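Side-chain contacts in xylulose kinase (Escherichia coli, PDB 2ITM), which catalyses the ATP-dependent phosphorylation of D-xylulose to D-xylulose 5-phosphate, and that of 1-deoxy-D-xylulose less efficiently: residues Q76-T81 and H275-A280; D233-A238 and R284-S289; V239-V244 and T391-G396; H279-R284 and A429-I434. All coordinates share one frame; numbering follows the deposited sequence.

Interaction 1. Residues Q76-T81 and H275-A280. With XUL (D-xylulose), chain C.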
# COMPACT_ATOMS: atom_id res chain seq x y z
N GLN A 76 12.64 -18.25 27.70
CA GLN A 76 12.38 -16.87 27.36
C GLN A 76 13.18 -15.92 28.24
O GLN A 76 13.16 -16.01 29.45
CB GLN A 76 10.88 -16.56 27.42
CG GLN A 76 10.26 -16.71 28.79
CD GLN A 76 8.89 -16.07 28.91
OE1 GLN A 76 8.77 -14.86 28.85
NE2 GLN A 76 7.88 -16.88 29.10
N MET A 77 13.90 -15.01 27.60
CA MET A 77 14.87 -14.18 28.28
C MET A 77 14.20 -12.98 28.96
O MET A 77 13.07 -12.65 28.65
CB MET A 77 15.94 -13.73 27.30
CG MET A 77 16.62 -14.87 26.53
SD MET A 77 17.65 -14.32 25.18
CE MET A 77 18.99 -13.64 26.08
N HIS A 78 14.90 -12.35 29.89
CA HIS A 78 14.58 -11.00 30.34
C HIS A 78 13.32 -10.80 31.18
O HIS A 78 13.00 -9.69 31.55
CB HIS A 78 14.29 -10.10 29.15
CG HIS A 78 15.37 -10.09 28.12
ND1 HIS A 78 16.67 -9.77 28.40
CD2 HIS A 78 15.32 -10.35 26.79
CE1 HIS A 78 17.39 -9.83 27.30
NE2 HIS A 78 16.59 -10.19 26.31
N GLY A 79 12.59 -11.88 31.45
CA GLY A 79 11.38 -11.82 32.24
C GLY A 79 11.72 -11.54 33.69
O GLY A 79 12.60 -12.15 34.26
N ALA A 80 11.02 -10.58 34.28
CA ALA A 80 11.23 -10.23 35.67
C ALA A 80 10.29 -10.95 36.64
O ALA A 80 9.11 -10.64 36.73
CB ALA A 80 11.16 -8.75 35.86
N THR A 81 10.83 -11.91 37.37
CA THR A 81 10.11 -12.58 38.43
C THR A 81 10.51 -12.07 39.81
O THR A 81 11.64 -12.24 40.24
CB THR A 81 10.31 -14.11 38.35
OG1 THR A 81 10.09 -14.57 37.02
CG2 THR A 81 9.28 -14.83 39.18
N HIS A 275 22.90 -6.71 19.78
CA HIS A 275 23.07 -7.04 21.17
C HIS A 275 24.25 -7.95 21.45
O HIS A 275 24.58 -8.81 20.66
CB HIS A 275 21.79 -7.59 21.75
CG HIS A 275 20.71 -6.58 21.80
ND1 HIS A 275 19.46 -6.79 21.26
CD2 HIS A 275 20.70 -5.32 22.28
CE1 HIS A 275 18.72 -5.72 21.43
NE2 HIS A 275 19.45 -4.81 22.05
N SER A 276 24.89 -7.69 22.58
CA SER A 276 26.06 -8.43 22.99
C SER A 276 25.85 -9.04 24.37
O SER A 276 25.61 -8.33 25.34
CB SER A 276 27.30 -7.54 22.95
OG SER A 276 28.45 -8.23 23.37
N PHE A 277 25.93 -10.35 24.44
CA PHE A 277 25.75 -11.09 25.67
C PHE A 277 26.82 -12.14 25.88
O PHE A 277 27.56 -12.48 24.97
CB PHE A 277 24.39 -11.76 25.69
CG PHE A 277 23.24 -10.84 25.55
CD1 PHE A 277 22.31 -11.03 24.56
CD2 PHE A 277 23.07 -9.80 26.42
CE1 PHE A 277 21.25 -10.19 24.43
CE2 PHE A 277 22.00 -8.96 26.30
CZ PHE A 277 21.08 -9.16 25.31
N CYS A 278 26.88 -12.67 27.09
CA CYS A 278 27.59 -13.91 27.33
C CYS A 278 26.91 -15.06 26.60
O CYS A 278 25.71 -15.07 26.44
CB CYS A 278 27.72 -14.19 28.83
SG CYS A 278 28.60 -12.95 29.80
N HIS A 279 27.70 -16.02 26.15
CA HIS A 279 27.19 -17.29 25.65
C HIS A 279 26.99 -18.28 26.79
O HIS A 279 27.55 -18.12 27.86
CB HIS A 279 28.15 -17.86 24.60
CG HIS A 279 27.53 -18.86 23.67
ND1 HIS A 279 26.23 -19.29 23.79
CD2 HIS A 279 28.04 -19.50 22.60
CE1 HIS A 279 25.97 -20.16 22.84
NE2 HIS A 279 27.05 -20.31 22.10
N ALA A 280 26.19 -19.32 26.55
CA ALA A 280 25.88 -20.31 27.57
C ALA A 280 27.00 -21.32 27.78
O ALA A 280 26.81 -22.37 28.36
CB ALA A 280 24.58 -21.01 27.24
C1 XUL C . 15.94 -10.65 23.08
C2 XUL C . 15.47 -11.88 22.32
C3 XUL C . 15.12 -13.10 23.09
C4 XUL C . 13.64 -13.28 22.91
C5 XUL C . 13.03 -14.21 23.93
O1 XUL C . 17.32 -10.72 23.34
O2 XUL C . 14.83 -11.70 21.07
O3 XUL C . 15.34 -12.78 24.43
O4 XUL C . 13.11 -11.99 23.06
O5 XUL C . 14.02 -14.62 24.82
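His78 and Phe277 converge on one end of the bound D-xylulose. His78 CE1 lies 4.2 Å from Phe277 CZ, and the imidazole turns the same edge, near its plane, toward the sugar. There His78 NE2 is hydrogen-bonded to O1 of the sugar at 3.1 Å and almost straight (175°). Phe277 approaches at a slant, its CE1 4.1 Å from that O1. Met77 holds the opposite end through its backbone, Met77 N giving a hydrogen bond to the sugar's O5 at 2.8 Å. Its side chain runs out extended and bends at chi3 (72°), which sets CE 4.4 Å from Phe277 CE1 in an apolar contact. Met77 CB sits 3.5 Å above one face of the His78 ring, toward its rim. This is the substrate cleft of an FGGY kinase, whose two actin-like domains face each other across the sugar: the loop after strand 70-75 contributes Met77 and His78, and edge strand 275-278 contributes Phe277. With an alanine in place of Met77 the thioether is gone, and Phe277 would probably lose an apolar neighbour and a gap open beside the sugar. A second shell positions the histidine: His78 ND1 is hydrogen-bonded to Gly173 O, which, with the bond at NE2, helps to fix the ring's rotation. Lys131 NZ and Thr128 OG1 bond to His78 O, and Phe277 pairs through its backbone with His286.

Interaction 2. Residues D233-A238 and R284-S289. With XUL (D-xylulose), chain C.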
# COMPACT_ATOMS: atom_id res chain seq x y z
N ASP A 233 17.01 -18.67 25.77
CA ASP A 233 16.54 -19.42 24.62
C ASP A 233 17.39 -19.32 23.36
O ASP A 233 17.69 -20.31 22.74
CB ASP A 233 15.06 -19.16 24.33
CG ASP A 233 14.76 -17.71 24.04
OD1 ASP A 233 15.68 -16.88 23.97
OD2 ASP A 233 13.61 -17.30 23.87
N ASN A 234 17.80 -18.11 23.00
CA ASN A 234 18.72 -17.93 21.89
C ASN A 234 20.03 -18.70 22.06
O ASN A 234 20.37 -19.52 21.24
CB ASN A 234 18.98 -16.46 21.60
CG ASN A 234 17.75 -15.72 21.16
OD1 ASN A 234 17.06 -16.13 20.26
ND2 ASN A 234 17.46 -14.62 21.81
N ALA A 235 20.75 -18.42 23.14
CA ALA A 235 22.03 -19.05 23.37
C ALA A 235 21.93 -20.57 23.44
O ALA A 235 22.76 -21.27 22.89
CB ALA A 235 22.70 -18.51 24.60
N ALA A 236 20.90 -21.07 24.11
CA ALA A 236 20.67 -22.51 24.18
C ALA A 236 20.38 -23.13 22.83
O ALA A 236 20.92 -24.16 22.49
CB ALA A 236 19.58 -22.83 25.17
N GLY A 237 19.49 -22.50 22.07
CA GLY A 237 19.33 -22.79 20.67
C GLY A 237 20.62 -22.91 19.89
O GLY A 237 20.81 -23.87 19.17
N ALA A 238 21.49 -21.93 20.04
CA ALA A 238 22.77 -21.93 19.36
C ALA A 238 23.60 -23.13 19.74
O ALA A 238 24.28 -23.70 18.91
CB ALA A 238 23.52 -20.66 19.64
N ARG A 284 32.80 -17.96 26.44
CA ARG A 284 32.19 -17.68 25.16
C ARG A 284 31.21 -16.53 25.24
O ARG A 284 30.51 -16.36 26.22
CB ARG A 284 31.47 -18.92 24.63
CG ARG A 284 32.37 -19.97 24.04
CD ARG A 284 33.26 -19.47 22.94
NE ARG A 284 34.64 -19.55 23.36
CZ ARG A 284 35.43 -20.58 23.13
NH1 ARG A 284 34.98 -21.60 22.45
NH2 ARG A 284 36.67 -20.57 23.57
N TRP A 285 31.18 -15.75 24.16
CA TRP A 285 30.38 -14.55 24.05
C TRP A 285 29.74 -14.51 22.66
O TRP A 285 30.20 -15.17 21.75
CB TRP A 285 31.28 -13.33 24.19
CG TRP A 285 31.61 -12.93 25.57
CD1 TRP A 285 30.88 -12.15 26.37
CD2 TRP A 285 32.78 -13.28 26.29
NE1 TRP A 285 31.51 -11.98 27.58
CE2 TRP A 285 32.68 -12.68 27.55
CE3 TRP A 285 33.90 -14.06 26.01
CZ2 TRP A 285 33.66 -12.82 28.51
CZ3 TRP A 285 34.86 -14.19 26.96
CH2 TRP A 285 34.74 -13.58 28.20
N HIS A 286 28.68 -13.73 22.50
CA HIS A 286 27.96 -13.65 21.24
C HIS A 286 27.27 -12.33 20.96
O HIS A 286 26.95 -11.58 21.86
CB HIS A 286 26.98 -14.81 21.07
CG HIS A 286 25.65 -14.58 21.73
ND1 HIS A 286 25.35 -15.05 22.98
CD2 HIS A 286 24.54 -13.95 21.29
CE1 HIS A 286 24.11 -14.72 23.29
NE2 HIS A 286 23.60 -14.05 22.28
N LEU A 287 27.05 -12.08 19.68
CA LEU A 287 26.21 -10.99 19.24
C LEU A 287 24.90 -11.57 18.77
O LEU A 287 24.84 -12.71 18.34
CB LEU A 287 26.87 -10.21 18.11
CG LEU A 287 27.71 -8.99 18.46
CD1 LEU A 287 28.43 -9.18 19.73
CD2 LEU A 287 28.67 -8.69 17.36
N MET A 288 23.85 -10.78 18.84
CA MET A 288 22.59 -11.17 18.24
C MET A 288 21.75 -9.99 17.77
O MET A 288 21.87 -8.88 18.28
CB MET A 288 21.81 -12.13 19.14
CG MET A 288 20.75 -11.50 20.00
SD MET A 288 19.31 -11.00 19.07
CE MET A 288 18.02 -11.78 20.00
N SER A 289 20.92 -10.24 16.77
CA SER A 289 20.02 -9.25 16.26
C SER A 289 18.73 -9.91 15.83
O SER A 289 18.74 -10.93 15.17
CB SER A 289 20.65 -8.52 15.08
OG SER A 289 19.80 -7.53 14.60
C1 XUL C . 15.94 -10.65 23.08
C2 XUL C . 15.47 -11.88 22.32
C3 XUL C . 15.12 -13.10 23.09
C4 XUL C . 13.64 -13.28 22.91
C5 XUL C . 13.03 -14.21 23.93
O1 XUL C . 17.32 -10.72 23.34
O2 XUL C . 14.83 -11.70 21.07
O3 XUL C . 15.34 -12.78 24.43
O4 XUL C . 13.11 -11.99 23.06
O5 XUL C . 14.02 -14.62 24.82
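Met288 is bent at chi2 (73°) and again at chi3 (128°), and the double bend brings its methyl group to Asn234, whose CG stands anti to the carbonyl carbon (chi1 -63°). The two side chains cross at about a right angle, with Asn234 ND2 3.4 Å from Met288 CE. Strand 226-232 runs directly into helix 233-241, consistent with the strand-to-helix junction of an actin-like ATPase domain, and the first turn of the helix faces strand 285-291 with D-xylulose lying against the ends of the two side chains. Both members of the pair touch the sugar, Asn234 ND2 lying 3.1 Å from its C3 and Met288 CE 3.4 Å from its O2. Asp233, the first residue of the helix and the inferred proton acceptor, receives a hydrogen bond at OD2 from the sugar's O5, 2.9 Å away. Its other oxygen, OD1, turns back to the backbone N of Asn234 in a weak hydrogen bond that helps to fix the carboxylate's rotation. An asparagine in place of Asp233 is likely to leave O5, the hydroxyl that is phosphorylated, without the carboxylate thought to take its proton. At the next residue of the helix after Asn234, Ala235, the contact is plain packing. His286, stacked on Phe260, meets the helix at a slant, Ala235 CB lying 4.3 Å from His286 CE1. Met288 CB lies in the plane of the His286 ring, at its edge.

Interaction 3. Residues V239-V244 and T391-G396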
# COMPACT_ATOMS: atom_id res chain seq x y z
N VAL A 239 23.55 -23.49 21.02
CA VAL A 239 24.32 -24.63 21.47
C VAL A 239 23.79 -25.93 20.84
O VAL A 239 24.57 -26.81 20.49
CB VAL A 239 24.29 -24.72 23.03
CG1 VAL A 239 24.72 -26.08 23.49
CG2 VAL A 239 25.22 -23.65 23.64
N GLY A 240 22.48 -26.04 20.73
CA GLY A 240 21.87 -27.19 20.09
C GLY A 240 22.24 -27.32 18.63
O GLY A 240 22.21 -28.39 18.09
N VAL A 241 22.59 -26.21 18.01
CA VAL A 241 22.82 -26.16 16.58
C VAL A 241 24.30 -26.29 16.32
O VAL A 241 24.72 -26.52 15.20
CB VAL A 241 22.23 -24.85 16.00
CG1 VAL A 241 22.94 -24.40 14.77
CG2 VAL A 241 20.76 -25.01 15.75
N GLY A 242 25.10 -26.21 17.37
CA GLY A 242 26.50 -26.50 17.33
C GLY A 242 27.29 -25.23 17.17
O GLY A 242 28.46 -25.21 16.82
N MET A 243 26.62 -24.13 17.44
CA MET A 243 27.24 -22.83 17.35
C MET A 243 27.95 -22.47 18.63
O MET A 243 27.33 -22.22 19.64
CB MET A 243 26.20 -21.78 16.95
CG MET A 243 26.64 -20.87 15.83
SD MET A 243 26.10 -21.29 14.19
CE MET A 243 26.62 -22.96 14.08
N VAL A 244 29.27 -22.44 18.57
CA VAL A 244 30.08 -22.84 19.69
C VAL A 244 31.42 -22.10 19.79
O VAL A 244 31.91 -21.85 20.87
CB VAL A 244 30.28 -24.36 19.70
CG1 VAL A 244 31.71 -24.72 19.94
CG2 VAL A 244 29.34 -25.03 20.67
N THR A 391 25.43 -20.74 8.96
CA THR A 391 24.43 -21.75 9.09
C THR A 391 23.04 -21.23 8.89
O THR A 391 22.64 -20.26 9.50
CB THR A 391 24.57 -22.50 10.41
OG1 THR A 391 25.43 -23.61 10.24
CG2 THR A 391 23.28 -23.16 10.77
N LEU A 392 22.29 -21.91 8.05
CA LEU A 392 21.00 -21.43 7.62
C LEU A 392 19.96 -22.49 7.94
O LEU A 392 19.98 -23.57 7.41
CB LEU A 392 21.04 -21.13 6.13
CG LEU A 392 19.87 -20.43 5.46
CD1 LEU A 392 19.50 -19.13 6.11
CD2 LEU A 392 20.18 -20.24 4.02
N ILE A 393 19.05 -22.16 8.84
CA ILE A 393 18.01 -23.08 9.26
C ILE A 393 16.66 -22.39 9.40
O ILE A 393 16.57 -21.17 9.33
CB ILE A 393 18.39 -23.76 10.57
CG1 ILE A 393 18.67 -22.72 11.65
CG2 ILE A 393 19.58 -24.66 10.38
CD1 ILE A 393 18.33 -23.16 12.97
N GLY A 394 15.62 -23.19 9.59
CA GLY A 394 14.28 -22.69 9.77
C GLY A 394 13.44 -22.92 8.53
O GLY A 394 13.97 -23.18 7.47
N GLY A 395 12.13 -22.84 8.68
CA GLY A 395 11.22 -23.10 7.59
C GLY A 395 11.36 -22.15 6.42
O GLY A 395 11.15 -22.53 5.28
N GLY A 396 11.72 -20.90 6.70
CA GLY A 396 12.06 -19.96 5.66
C GLY A 396 13.20 -20.40 4.77
O GLY A 396 13.33 -19.95 3.65
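Val241 and Ile393 meet at an oblique angle, methyl to methyl, with Val241 CG2 4.1 Å from Ile393 CD1. The other branch of the valine, CG1, is set anti to the backbone N (chi1 152°) and comes within 4.2 Å of Thr391 CG2, so one fork touches two residues of the strand. Met243 and Thr391 run past each other in opposite directions, and the twice-bent methionine ends with CE 4.1 Å from Thr391 OG1. That hydroxyl has its polar partner elsewhere, in a hydrogen bond with Arg417 NE, so its meeting with the methyl is simple packing. Between the two contact residues of the first segment lies Gly242, where helix 233-241 terminates in a Schellman motif. Its positive phi (96°) turns the chain, and a side chain there would jam against the carbonyl O of Val241. The reversal lets Val241 and Met243 both point at the strand, while Ala238 O probably accepts a hydrogen bond from Met243 N. The C-terminal end of helix 233-241 thus lies against the sheet of the C-terminal domain, where strand 390-393 runs parallel between strands 249-253 and 414-417, and Met250 of strand 249-253 is touched by both Met243 and Ile393.

Interaction 4. Residues H279-R284 and A429-I434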
# COMPACT_ATOMS: atom_id res chain seq x y z
N HIS A 279 27.70 -16.02 26.15
CA HIS A 279 27.19 -17.29 25.65
C HIS A 279 26.99 -18.28 26.79
O HIS A 279 27.55 -18.12 27.86
CB HIS A 279 28.15 -17.86 24.60
CG HIS A 279 27.53 -18.86 23.67
ND1 HIS A 279 26.23 -19.29 23.79
CD2 HIS A 279 28.04 -19.50 22.60
CE1 HIS A 279 25.97 -20.16 22.84
NE2 HIS A 279 27.05 -20.31 22.10
N ALA A 280 26.19 -19.32 26.55
CA ALA A 280 25.88 -20.31 27.57
C ALA A 280 27.00 -21.32 27.78
O ALA A 280 26.81 -22.37 28.36
CB ALA A 280 24.58 -21.01 27.24
N LEU A 281 28.17 -21.00 27.24
CA LEU A 281 29.35 -21.79 27.51
C LEU A 281 30.46 -20.96 28.10
O LEU A 281 30.49 -19.75 27.96
CB LEU A 281 29.82 -22.50 26.24
CG LEU A 281 28.88 -23.53 25.61
CD1 LEU A 281 29.18 -23.72 24.16
CD2 LEU A 281 28.91 -24.84 26.37
N PRO A 282 31.40 -21.63 28.75
CA PRO A 282 32.48 -20.94 29.44
C PRO A 282 33.40 -20.24 28.46
O PRO A 282 33.69 -20.77 27.41
CB PRO A 282 33.20 -22.08 30.15
CG PRO A 282 32.15 -23.12 30.32
CD PRO A 282 31.36 -23.06 29.09
N GLN A 283 33.79 -19.03 28.82
CA GLN A 283 34.65 -18.20 28.00
C GLN A 283 34.12 -18.01 26.57
O GLN A 283 34.88 -17.92 25.63
CB GLN A 283 36.07 -18.73 27.99
CG GLN A 283 36.81 -18.54 29.29
CD GLN A 283 37.04 -17.09 29.64
OE1 GLN A 283 37.89 -16.44 29.06
NE2 GLN A 283 36.28 -16.59 30.60
N ARG A 284 32.80 -17.96 26.44
CA ARG A 284 32.19 -17.68 25.16
C ARG A 284 31.21 -16.53 25.24
O ARG A 284 30.51 -16.36 26.22
CB ARG A 284 31.47 -18.92 24.63
CG ARG A 284 32.37 -19.97 24.04
CD ARG A 284 33.26 -19.47 22.94
NE ARG A 284 34.64 -19.55 23.36
CZ ARG A 284 35.43 -20.58 23.13
NH1 ARG A 284 34.98 -21.60 22.45
NH2 ARG A 284 36.67 -20.57 23.57
N ALA A 429 19.38 -29.83 26.71
CA ALA A 429 19.78 -31.20 26.92
C ALA A 429 21.26 -31.38 26.65
O ALA A 429 21.94 -32.07 27.38
CB ALA A 429 18.97 -32.13 26.07
N ARG A 430 21.75 -30.73 25.61
CA ARG A 430 23.16 -30.79 25.25
C ARG A 430 24.01 -30.35 26.44
O ARG A 430 25.03 -30.94 26.74
CB ARG A 430 23.45 -29.90 24.04
CG ARG A 430 23.37 -30.56 22.66
CD ARG A 430 23.56 -32.05 22.71
NE ARG A 430 22.90 -32.74 21.59
CZ ARG A 430 23.07 -32.43 20.32
NH1 ARG A 430 23.86 -31.42 20.00
NH2 ARG A 430 22.45 -33.11 19.38
N LEU A 431 23.54 -29.33 27.12
CA LEU A 431 24.24 -28.82 28.28
C LEU A 431 24.29 -29.84 29.40
O LEU A 431 25.30 -30.01 30.04
CB LEU A 431 23.66 -27.49 28.72
CG LEU A 431 24.00 -26.30 27.83
CD1 LEU A 431 23.11 -25.14 28.11
CD2 LEU A 431 25.45 -25.89 28.01
N ALA A 432 23.19 -30.54 29.62
CA ALA A 432 23.13 -31.60 30.61
C ALA A 432 24.08 -32.76 30.28
O ALA A 432 24.75 -33.28 31.15
CB ALA A 432 21.73 -32.08 30.78
N GLN A 433 24.10 -33.15 29.02
CA GLN A 433 25.09 -34.05 28.50
C GLN A 433 26.51 -33.69 28.88
O GLN A 433 27.25 -34.53 29.33
CB GLN A 433 24.99 -34.10 26.99
CG GLN A 433 24.10 -35.17 26.49
CD GLN A 433 24.43 -35.55 25.08
OE1 GLN A 433 24.18 -34.78 24.16
NE2 GLN A 433 24.98 -36.73 24.90
N ILE A 434 26.87 -32.46 28.65
CA ILE A 434 28.20 -31.97 28.96
C ILE A 434 28.51 -32.22 30.43
O ILE A 434 29.48 -32.83 30.77
CB ILE A 434 28.31 -30.47 28.63
CG1 ILE A 434 28.17 -30.24 27.14
CG2 ILE A 434 29.62 -29.92 29.11
CD1 ILE A 434 28.47 -28.84 26.72
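The hairpin loop that joins antiparallel strands 275-278 and 285-291 rests, through Ala280 and Leu281, on Leu431 and Ile434 of helix 424-436. Leu281 is the hub. Its CB does not aim at the helix, but with CG anti to the carbonyl carbon (chi1 -64°) the branch reaches across, and its CD2 is shared between two partners: it lies 4.0 Å from Leu431 CD2 and 4.0 Å from Ile434 CD1. Leu281 slants across Leu431 and stands at about a right angle to Ile434; the two helix residues, three positions apart, project from the same side. Leu431 also lies against the loop next to Leu281, its CD2 3.8 Å from Ala280 O and its CD1 4.5 Å from Ala280 CB. Here a hairpin of the C-terminal actin-like domain packs on a helix, the side chain of Ala280 being about 13 Å from the sugar. Helix 424-436 in turn presses on strand 11-17, where Leu17 receives Ala429, Arg430 and Gln433. The loop is kept in shape by its own bonds. A type II beta turn runs from Leu281 to Arg284, and His279 N, before the turn, donates to the O of its last residue, Arg284 O, at 2.8 Å. The side chain of Arg284 curls back to the preceding peptide: NE is hydrogen-bonded to Gln283 O at 2.8 Å, from a position 43° above the carbonyl plane. Arg284 NH1 forms a salt bridge with Asp245 OD1, and Leu281 also touches Val239 and Val244.

Overall arrangement
Interactions 1 and 2, with centres 9 Å apart, both touch the same D-xylulose: one brings the loop after strand 70-75, the other the start of helix 233-241, against neighbouring strands 275-278 and 285-291 of one sheet. Helix 233-241 then leads to interaction 3, 11 Å from interaction 2, where its far end meets strand 390-393 of that sheet. The hairpin loop after strand 275-278 carries interaction 4, 11 Å from interaction 2. His279 NE2 is probably hydrogen-bonded to Met243 O. Along the chain 76-81 comes first, then 233-244, the hairpin 275-289, 391-396 and 429-434, so parts of both domain families, far apart in sequence, are brought together at and behind the sugar site.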